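Local coordinates for DNA mismatch repair protein MutL (Aquifex aeolicus, PDB 6LZI) that binds adenine nucleotides in a Bergerat-fold ATPase domain and probably hydrolyses ATP as part of an endonuclease that acts in DNA mismatch repair, at residues K155-T158 with E159-V163. Sequence-based numbering, arbitrary orientation.
Sequences KEDT and ERRKV
The guanidinium of Arg160 is gripped on two sides by residues one helical turn earlier: CB of Glu156 rests over the centre of one face, 3.4 Å above the plane, while a carboxylate oxygen of Asp157 meets the edge. These are i to i+4 and i to i+3 contacts in the first turns of helix 156-173, which packs beside helix 16-29 in the Bergerat-fold ATPase domain. The edge contact is a salt bridge, Asp157 OD1 to Arg160 NH1, 3.0 Å long; the oxygen offers its anti lone pair and lies almost exactly in the guanidinium plane, although the two flat groups are turned 84° against each other. An extended chain from CG to NE carries the Arg160 head back along the helix, and NE forms a second salt bridge, with Glu184 OE1, so two carboxylates probably help to hold the rotation of the group.

Arg161 reaches backward differently. Its chain folds at chi3 (0°), an eclipsed torsion that swings NH1 obliquely to within 3.5 Å of Thr158 CA. Beneath the side chains runs the ordinary alpha-helical pattern, starting with Lys155 at the N-cap position, whose carbonyl O accepts from Glu159 N at 3.1 Å. The bond from Arg160 N to Glu156 O follows at 2.8 Å.

Toward helix 16-29, Glu159 and Lys162 repeat the i to i+3 spacing of Asp157 and Arg160: Lys162 NZ forms a hydrogen-bonded salt bridge with the syn lone pair of Glu159 OE2. Val163 meanwhile packs against Val20. The other carboxylate oxygen of the buried Glu159, whose chain is bent at chi2, makes a hydrogen bond that ties the two helices together, OE1 accepting from the backbone N of Val17 near the start of helix 16-29.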
loop_
_atom_site.group_PDB
_atom_site.type_symbol
_atom_site.label_atom_id
_atom_site.label_comp_id
_atom_site.label_asym_id
_atom_site.label_seq_id
_atom_site.Cartn_x
_atom_site.Cartn_y
_atom_site.Cartn_z
ATOM N N LYS A 155 -2.304 17.076 -10.863
ATOM C CA LYS A 155 -3.722 17.245 -10.562
ATOM C C LYS A 155 -4.200 16.171 -9.599
ATOM O O LYS A 155 -3.666 15.063 -9.575
ATOM C CB LYS A 155 -4.555 17.178 -11.831
ATOM C CG LYS A 155 -4.571 18.443 -12.585
ATOM C CD LYS A 155 -5.255 18.190 -13.920
ATOM C CE LYS A 155 -5.463 19.448 -14.735
ATOM N NZ LYS A 155 -6.176 19.077 -15.985
ATOM N N GLU A 156 -5.247 16.510 -8.840
ATOM C CA GLU A 156 -5.816 15.610 -7.841
ATOM C C GLU A 156 -6.147 14.251 -8.427
ATOM O O GLU A 156 -5.874 13.209 -7.815
ATOM C CB GLU A 156 -7.074 16.243 -7.248
ATOM C CG GLU A 156 -6.827 17.339 -6.218
ATOM C CD GLU A 156 -6.588 18.717 -6.815
ATOM O OE1 GLU A 156 -7.552 19.369 -7.295
ATOM O OE2 GLU A 156 -5.428 19.155 -6.810
ATOM N N ASP A 157 -6.730 14.224 -9.634
ATOM C CA ASP A 157 -7.180 12.930 -10.110
ATOM C C ASP A 157 -6.012 12.014 -10.476
ATOM O O ASP A 157 -6.115 10.791 -10.332
ATOM C CB ASP A 157 -8.149 13.071 -11.290
ATOM C CG ASP A 157 -9.204 11.989 -11.251
ATOM O OD1 ASP A 157 -10.082 12.103 -10.371
ATOM O OD2 ASP A 157 -9.104 11.001 -12.023
ATOM N N THR A 158 -4.898 12.584 -10.949
ATOM C CA THR A 158 -3.704 11.784 -11.175
ATOM C C THR A 158 -3.126 11.265 -9.851
ATOM O O THR A 158 -2.726 10.091 -9.749
ATOM C CB THR A 158 -2.672 12.619 -11.945
ATOM O OG1 THR A 158 -3.213 13.002 -13.217
ATOM C CG2 THR A 158 -1.431 11.816 -12.175
ATOM N N GLU A 159 -3.084 12.117 -8.824
ATOM C CA GLU A 159 -2.559 11.646 -7.545
ATOM C C GLU A 159 -3.445 10.587 -6.970
ATOM O O GLU A 159 -2.953 9.651 -6.342
ATOM C CB GLU A 159 -2.450 12.780 -6.540
ATOM C CG GLU A 159 -1.088 13.412 -6.443
ATOM C CD GLU A 159 0.046 12.375 -6.353
ATOM O OE1 GLU A 159 0.181 11.544 -5.387
ATOM O OE2 GLU A 159 0.826 12.451 -7.288
ATOM N N ARG A 160 -4.757 10.720 -7.192
ATOM C CA ARG A 160 -5.704 9.736 -6.677
ATOM C C ARG A 160 -5.434 8.361 -7.263
ATOM O O ARG A 160 -5.345 7.354 -6.537
ATOM C CB ARG A 160 -7.121 10.150 -7.035
ATOM C CG ARG A 160 -7.695 11.358 -6.273
ATOM C CD ARG A 160 -8.854 12.038 -7.075
ATOM N NE ARG A 160 -9.305 13.259 -6.399
ATOM C CZ ARG A 160 -9.979 14.251 -6.971
ATOM N NH1 ARG A 160 -10.318 14.190 -8.259
ATOM N NH2 ARG A 160 -10.305 15.319 -6.246
ATOM N N ARG A 161 -5.230 8.312 -8.584
ATOM C CA ARG A 161 -5.070 7.017 -9.227
ATOM C C ARG A 161 -3.778 6.344 -8.777
ATOM O O ARG A 161 -3.746 5.112 -8.609
ATOM C CB ARG A 161 -5.159 7.195 -10.761
ATOM C CG ARG A 161 -6.573 7.548 -11.317
ATOM C CD ARG A 161 -6.569 7.776 -12.860
ATOM N NE ARG A 161 -5.227 7.612 -13.439
ATOM C CZ ARG A 161 -4.468 8.613 -13.886
ATOM N NH1 ARG A 161 -4.921 9.860 -13.854
ATOM N NH2 ARG A 161 -3.258 8.367 -14.379
ATOM N N LYS A 162 -2.733 7.132 -8.491
ATOM C CA LYS A 162 -1.478 6.530 -8.050
ATOM C C LYS A 162 -1.647 5.884 -6.688
ATOM O O LYS A 162 -1.153 4.790 -6.471
ATOM C CB LYS A 162 -0.349 7.557 -8.008
ATOM C CG LYS A 162 0.039 8.095 -9.362
ATOM C CD LYS A 162 0.603 9.512 -9.247
ATOM C CE LYS A 162 1.960 9.572 -8.547
ATOM N NZ LYS A 162 2.553 11.008 -8.455
ATOM N N VAL A 163 -2.445 6.502 -5.810
ATOM C CA VAL A 163 -2.718 5.953 -4.494
ATOM C C VAL A 163 -3.618 4.733 -4.619
ATOM O O VAL A 163 -3.395 3.715 -3.953
ATOM C CB VAL A 163 -3.363 7.025 -3.573
ATOM C CG1 VAL A 163 -3.950 6.339 -2.300
ATOM C CG2 VAL A 163 -2.359 8.030 -3.176
#